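PDB 6LKK: ABC transporter, solute-binding protein from Staphylococcus aureus, which binds glucose 6-phosphate as an extracellular solute-binding protein and, as a sugar-phosphate sensor, takes part in two-component signal transduction. Local coordinates for residues Leu60-Gln74 / Asp84-Leu96. Numbering follows the deposited sequence.
Sequences LSETIDHPEDFVPYQ and DYRSNNKYVTSFL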
loop_
_atom_site.group_PDB
_atom_site.type_symbol
_atom_site.label_atom_id
_atom_site.label_comp_id
_atom_site.label_asym_id
_atom_site.label_seq_id
_atom_site.Cartn_x
_atom_site.Cartn_y
_atom_site.Cartn_z
ATOM N N LEU A 60 7.669 -3.287 -1.260
ATOM C CA LEU A 60 8.662 -4.335 -1.063
ATOM C C LEU A 60 10.067 -3.875 -1.420
ATOM O O LEU A 60 11.035 -4.304 -0.785
ATOM C CB LEU A 60 8.285 -5.564 -1.890
ATOM C CG LEU A 60 6.936 -6.208 -1.571
ATOM C CD1 LEU A 60 6.730 -7.439 -2.434
ATOM C CD2 LEU A 60 6.830 -6.567 -0.099
ATOM N N SER A 61 10.210 -3.017 -2.432
ATOM C CA SER A 61 11.543 -2.588 -2.839
ATOM C C SER A 61 12.293 -1.898 -1.709
ATOM O O SER A 61 13.524 -1.802 -1.768
ATOM C CB SER A 61 11.449 -1.649 -4.040
ATOM O OG SER A 61 10.777 -0.450 -3.694
ATOM N N GLU A 62 11.586 -1.430 -0.678
ATOM C CA GLU A 62 12.191 -0.628 0.373
ATOM C C GLU A 62 12.051 -1.203 1.776
ATOM O O GLU A 62 12.698 -0.685 2.693
ATOM C CB GLU A 62 11.590 0.787 0.358
ATOM C CG GLU A 62 11.868 1.546 -0.930
ATOM C CD GLU A 62 11.158 2.886 -0.996
ATOM O OE1 GLU A 62 10.414 3.217 -0.049
ATOM O OE2 GLU A 62 11.347 3.608 -1.999
ATOM N N THR A 63 11.243 -2.249 1.985
ATOM C CA THR A 63 11.001 -2.746 3.337
ATOM C C THR A 63 11.130 -4.263 3.445
ATOM O O THR A 63 10.579 -4.854 4.380
ATOM C CB THR A 63 9.624 -2.303 3.841
ATOM O OG1 THR A 63 8.599 -2.804 2.973
ATOM C CG2 THR A 63 9.540 -0.782 3.908
ATOM N N ILE A 64 11.844 -4.907 2.527
ATOM C CA ILE A 64 12.212 -6.310 2.683
ATOM C C ILE A 64 13.500 -6.349 3.498
ATOM O O ILE A 64 14.573 -6.009 2.996
ATOM C CB ILE A 64 12.380 -7.013 1.330
ATOM C CG1 ILE A 64 11.012 -7.199 0.665
ATOM C CG2 ILE A 64 13.083 -8.365 1.507
ATOM C CD1 ILE A 64 11.045 -7.921 -0.675
ATOM N N ASP A 65 13.390 -6.763 4.762
ATOM C CA ASP A 65 14.545 -6.800 5.650
ATOM C C ASP A 65 15.359 -8.079 5.507
ATOM O O ASP A 65 16.519 -8.107 5.933
ATOM C CB ASP A 65 14.092 -6.648 7.105
ATOM C CG ASP A 65 13.522 -5.273 7.399
ATOM O OD1 ASP A 65 13.991 -4.287 6.792
ATOM O OD2 ASP A 65 12.603 -5.179 8.240
ATOM N N HIS A 66 14.784 -9.133 4.922
ATOM C CA HIS A 66 15.446 -10.429 4.777
ATOM C C HIS A 66 15.462 -10.800 3.296
ATOM O O HIS A 66 14.687 -11.660 2.852
ATOM C CB HIS A 66 14.744 -11.505 5.601
ATOM C CG HIS A 66 14.505 -11.111 7.025
ATOM N ND1 HIS A 66 15.522 -11.004 7.950
ATOM C CD2 HIS A 66 13.364 -10.798 7.684
ATOM C CE1 HIS A 66 15.018 -10.641 9.115
ATOM N NE2 HIS A 66 13.710 -10.510 8.981
ATOM N N PRO A 67 16.333 -10.170 2.504
ATOM C CA PRO A 67 16.401 -10.518 1.074
ATOM C C PRO A 67 16.709 -11.981 0.816
ATOM O O PRO A 67 16.365 -12.490 -0.258
ATOM C CB PRO A 67 17.517 -9.606 0.539
ATOM C CG PRO A 67 18.253 -9.112 1.748
ATOM C CD PRO A 67 17.252 -9.075 2.853
ATOM N N GLU A 68 17.345 -12.678 1.762
ATOM C CA GLU A 68 17.630 -14.097 1.581
ATOM C C GLU A 68 16.362 -14.930 1.443
ATOM O O GLU A 68 16.432 -16.074 0.983
ATOM C CB GLU A 68 18.470 -14.621 2.750
ATOM C CG GLU A 68 17.823 -14.465 4.128
ATOM C CD GLU A 68 18.196 -13.162 4.816
ATOM O OE1 GLU A 68 18.548 -12.191 4.115
ATOM O OE2 GLU A 68 18.140 -13.113 6.063
ATOM N N ASP A 69 15.210 -14.388 1.835
ATOM C CA ASP A 69 13.947 -15.105 1.733
ATOM C C ASP A 69 13.309 -14.999 0.355
ATOM O O ASP A 69 12.202 -15.515 0.167
ATOM C CB ASP A 69 12.965 -14.585 2.785
ATOM C CG ASP A 69 13.399 -14.911 4.198
ATOM O OD1 ASP A 69 14.197 -15.856 4.374
ATOM O OD2 ASP A 69 12.938 -14.225 5.133
ATOM N N PHE A 70 13.971 -14.360 -0.604
ATOM C CA PHE A 70 13.396 -14.124 -1.918
ATOM C C PHE A 70 14.410 -14.466 -2.997
ATOM O O PHE A 70 15.613 -14.579 -2.741
ATOM C CB PHE A 70 12.931 -12.669 -2.059
ATOM C CG PHE A 70 11.852 -12.291 -1.090
ATOM C CD1 PHE A 70 12.167 -11.837 0.180
ATOM C CD2 PHE A 70 10.520 -12.409 -1.441
ATOM C CE1 PHE A 70 11.171 -11.501 1.078
ATOM C CE2 PHE A 70 9.521 -12.074 -0.549
ATOM C CZ PHE A 70 9.848 -11.619 0.710
ATOM N N VAL A 71 13.905 -14.634 -4.209
ATOM C CA VAL A 71 14.710 -15.006 -5.371
ATOM C C VAL A 71 14.954 -13.763 -6.206
ATOM O O VAL A 71 13.992 -13.018 -6.478
ATOM C CB VAL A 71 14.017 -16.099 -6.206
ATOM C CG1 VAL A 71 14.852 -16.453 -7.433
ATOM C CG2 VAL A 71 13.754 -17.335 -5.357
ATOM N N PRO A 72 16.183 -13.482 -6.638
ATOM C CA PRO A 72 16.418 -12.330 -7.518
ATOM C C PRO A 72 15.718 -12.531 -8.854
ATOM O O PRO A 72 16.068 -13.430 -9.622
ATOM C CB PRO A 72 17.943 -12.294 -7.677
ATOM C CG PRO A 72 18.478 -13.139 -6.576
ATOM C CD PRO A 72 17.445 -14.183 -6.320
ATOM N N TYR A 73 14.724 -11.689 -9.127
ATOM C CA TYR A 73 13.947 -11.807 -10.350
ATOM C C TYR A 73 13.130 -10.548 -10.588
ATOM O O TYR A 73 12.506 -10.018 -9.663
ATOM C CB TYR A 73 13.021 -13.023 -10.284
ATOM C CG TYR A 73 12.186 -13.221 -11.527
ATOM C CD1 TYR A 73 12.731 -13.798 -12.666
ATOM C CD2 TYR A 73 10.854 -12.833 -11.563
ATOM C CE1 TYR A 73 11.973 -13.984 -13.805
ATOM C CE2 TYR A 73 10.086 -13.017 -12.699
ATOM C CZ TYR A 73 10.652 -13.594 -13.817
ATOM O OH TYR A 73 9.902 -13.784 -14.956
ATOM N N GLN A 74 13.145 -10.055 -11.820
ATOM C CA GLN A 74 12.227 -9.018 -12.256
ATOM C C GLN A 74 11.630 -9.435 -13.588
ATOM O O GLN A 74 12.333 -9.965 -14.453
ATOM C CB GLN A 74 12.914 -7.661 -12.397
ATOM C CG GLN A 74 13.374 -7.061 -11.085
ATOM C CD GLN A 74 13.910 -5.653 -11.253
ATOM O OE1 GLN A 74 14.041 -5.157 -12.372
ATOM N NE2 GLN A 74 14.218 -4.999 -10.140
ATOM N N ASP A 84 9.765 6.579 -13.742
ATOM C CA ASP A 84 10.103 7.061 -12.409
ATOM C C ASP A 84 9.887 6.028 -11.311
ATOM O O ASP A 84 10.360 6.243 -10.190
ATOM C CB ASP A 84 9.280 8.309 -12.077
ATOM C CG ASP A 84 9.643 9.497 -12.942
ATOM O OD1 ASP A 84 10.797 9.561 -13.414
ATOM O OD2 ASP A 84 8.775 10.372 -13.146
ATOM N N TYR A 85 9.194 4.921 -11.590
ATOM C CA TYR A 85 8.738 4.025 -10.532
ATOM C C TYR A 85 9.195 2.585 -10.733
ATOM O O TYR A 85 8.613 1.668 -10.149
ATOM C CB TYR A 85 7.214 4.091 -10.422
ATOM C CG TYR A 85 6.714 5.501 -10.228
ATOM C CD1 TYR A 85 7.020 6.209 -9.078
ATOM C CD2 TYR A 85 5.941 6.127 -11.198
ATOM C CE1 TYR A 85 6.574 7.497 -8.893
ATOM C CE2 TYR A 85 5.488 7.420 -11.021
ATOM C CZ TYR A 85 5.809 8.098 -9.865
ATOM O OH TYR A 85 5.364 9.386 -9.675
ATOM N N ARG A 86 10.238 2.363 -11.525
ATOM C CA ARG A 86 10.785 1.022 -11.664
ATOM C C ARG A 86 11.573 0.637 -10.421
ATOM O O ARG A 86 12.308 1.449 -9.851
ATOM C CB ARG A 86 11.674 0.939 -12.901
ATOM C CG ARG A 86 10.907 1.108 -14.187
ATOM C CD ARG A 86 11.822 1.226 -15.380
ATOM N NE ARG A 86 11.073 1.589 -16.575
ATOM C CZ ARG A 86 11.543 1.494 -17.813
ATOM N NH1 ARG A 86 12.770 1.037 -18.029
ATOM N NH2 ARG A 86 10.783 1.852 -18.837
ATOM N N SER A 87 11.412 -0.612 -9.998
ATOM C CA SER A 87 12.102 -1.095 -8.812
ATOM C C SER A 87 13.610 -1.034 -9.007
ATOM O O SER A 87 14.129 -1.437 -10.051
ATOM C CB SER A 87 11.676 -2.529 -8.506
ATOM O OG SER A 87 12.509 -3.100 -7.515
ATOM N N ASN A 88 14.312 -0.522 -7.995
ATOM C CA ASN A 88 15.763 -0.609 -7.920
ATOM C C ASN A 88 16.211 -1.775 -7.048
ATOM O O ASN A 88 17.368 -1.816 -6.613
ATOM C CB ASN A 88 16.347 0.706 -7.402
ATOM C CG ASN A 88 16.037 0.953 -5.934
ATOM O OD1 ASN A 88 15.228 0.251 -5.327
ATOM N ND2 ASN A 88 16.676 1.967 -5.362
ATOM N N ASN A 89 15.312 -2.722 -6.794
ATOM C CA ASN A 89 15.553 -3.864 -5.922
ATOM C C ASN A 89 15.459 -5.121 -6.774
ATOM O O ASN A 89 14.407 -5.395 -7.364
ATOM C CB ASN A 89 14.529 -3.884 -4.782
ATOM C CG ASN A 89 14.783 -4.983 -3.772
ATOM O OD1 ASN A 89 15.069 -6.124 -4.130
ATOM N ND2 ASN A 89 14.659 -4.645 -2.494
ATOM N N LYS A 90 16.555 -5.881 -6.845
ATOM C CA LYS A 90 16.625 -7.004 -7.773
ATOM C C LYS A 90 15.646 -8.122 -7.436
ATOM O O LYS A 90 15.470 -9.030 -8.256
ATOM C CB LYS A 90 18.052 -7.562 -7.823
ATOM C CG LYS A 90 18.554 -8.186 -6.528
ATOM C CD LYS A 90 19.952 -8.767 -6.716
ATOM C CE LYS A 90 20.486 -9.393 -5.437
ATOM N NZ LYS A 90 20.741 -8.379 -4.378
ATOM N N TYR A 91 15.008 -8.081 -6.267
ATOM C CA TYR A 91 14.024 -9.082 -5.885
ATOM C C TYR A 91 12.594 -8.670 -6.202
ATOM O O TYR A 91 11.683 -9.493 -6.047
ATOM C CB TYR A 91 14.120 -9.378 -4.382
ATOM C CG TYR A 91 15.477 -9.857 -3.927
ATOM C CD1 TYR A 91 15.801 -11.206 -3.947
ATOM C CD2 TYR A 91 16.432 -8.961 -3.470
ATOM C CE1 TYR A 91 17.041 -11.648 -3.530
ATOM C CE2 TYR A 91 17.676 -9.394 -3.050
ATOM C CZ TYR A 91 17.972 -10.738 -3.082
ATOM O OH TYR A 91 19.208 -11.173 -2.664
ATOM N N VAL A 92 12.370 -7.434 -6.641
ATOM C CA VAL A 92 11.034 -6.852 -6.677
ATOM C C VAL A 92 10.748 -6.300 -8.067
ATOM O O VAL A 92 11.572 -5.576 -8.639
ATOM C CB VAL A 92 10.877 -5.742 -5.619
ATOM C CG1 VAL A 92 9.485 -5.126 -5.684
ATOM C CG2 VAL A 92 11.149 -6.297 -4.229
ATOM N N THR A 93 9.574 -6.639 -8.597
ATOM C CA THR A 93 9.009 -6.000 -9.776
ATOM C C THR A 93 7.919 -5.040 -9.323
ATOM O O THR A 93 7.034 -5.423 -8.553
ATOM C CB THR A 93 8.420 -7.037 -10.737
ATOM O OG1 THR A 93 9.431 -7.971 -11.130
ATOM C CG2 THR A 93 7.834 -6.370 -11.981
ATOM N N SER A 94 7.979 -3.798 -9.792
ATOM C CA SER A 94 6.923 -2.849 -9.462
ATOM C C SER A 94 5.603 -3.307 -10.069
ATOM O O SER A 94 5.567 -3.863 -11.170
ATOM C CB SER A 94 7.289 -1.452 -9.956
ATOM O OG SER A 94 8.420 -0.963 -9.253
ATOM N N PHE A 95 4.511 -3.068 -9.333
ATOM C CA PHE A 95 3.206 -3.628 -9.667
ATOM C C PHE A 95 2.122 -2.563 -9.790
ATOM O O PHE A 95 1.394 -2.532 -10.787
ATOM C CB PHE A 95 2.813 -4.664 -8.611
ATOM C CG PHE A 95 1.388 -5.133 -8.711
ATOM C CD1 PHE A 95 0.894 -5.651 -9.897
ATOM C CD2 PHE A 95 0.545 -5.069 -7.609
ATOM C CE1 PHE A 95 -0.411 -6.086 -9.990
ATOM C CE2 PHE A 95 -0.762 -5.503 -7.695
ATOM C CZ PHE A 95 -1.241 -6.014 -8.886
ATOM N N LEU A 96 1.992 -1.697 -8.783
ATOM C CA LEU A 96 0.963 -0.665 -8.780
ATOM C C LEU A 96 1.488 0.561 -8.051
ATOM O O LEU A 96 2.412 0.478 -7.238
ATOM C CB LEU A 96 -0.331 -1.135 -8.102
ATOM C CG LEU A 96 -1.262 -2.112 -8.821
ATOM C CD1 LEU A 96 -2.457 -2.398 -7.922
ATOM C CD2 LEU A 96 -1.728 -1.581 -10.172
HETATM O O HOH W 1 15.486 -5.901 0.211
HETATM O O HOH W 2 11.569 -11.994 -7.036
HETATM O O HOH W 3 9.711 -9.926 -9.166
HETATM O O HOH W 4 12.729 -2.577 -12.251
#
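Two N-H donors grip the backbone oxygen of Asn89 from opposite faces of its carbonyl plane. Gln74 NE2 lies 2.8 Å from Asn89 O, with an N-H...O angle of 148°; the oxygen sits in the Gln74 amide plane, while the donor stands above the Asn89 carbonyl plane. The second donor, Val92 N, is 3.0 Å from Asn89 O and closes the type I turn Asn89-Val92. Gln74 reaches across with its chain extended beyond CG, and water 4 donates to both Gln74 OE1 and Ser87 O.

Asn89 CG stands opposite the backbone N (chi1 -175°), which lets Asn89 OD1 accept from Tyr91 N in an Asx turn while Asn89 ND2 gives a nearly straight bond (169°) to Ser61 O, 3.1 Å away; ND2 stands above the Ser61 carbonyl plane, the oxygen in the Asn89 amide plane. Water 1 accepts from the same ND2 and donates to Ile64 O. Ser87 OG accepts from Asn89 N in an ST turn.

In the solute-binding fold, this polar turn leads into strand 92-105, which pairs antiparallel with strand 213-221; Val71 and Thr93 both make backbone bonds to that strand, at Leu220 and Ile218. Leu60, whose side chain is about 8 Å from the bound glucose 6-phosphate, carries the apolar side: its CB meets Val92 CG2 at 3.8 Å, and Ile64 CD1 touches the same methyl.

Pro67 C lies over one face of the Tyr91 ring, and Pro67 CB is 3.6 Å from Tyr91 CE2. Pro72 runs alongside, its CG 3.7 Å from Tyr91 CE1, and Phe70 CB meets Tyr91 CD1. Tyr73 N makes a weak bond to Lys90 O, short at 2.9 Å but bent, and water 3 bridges Tyr73 O to Thr93 OG1, a hydroxyl also bonded to Asp75 N.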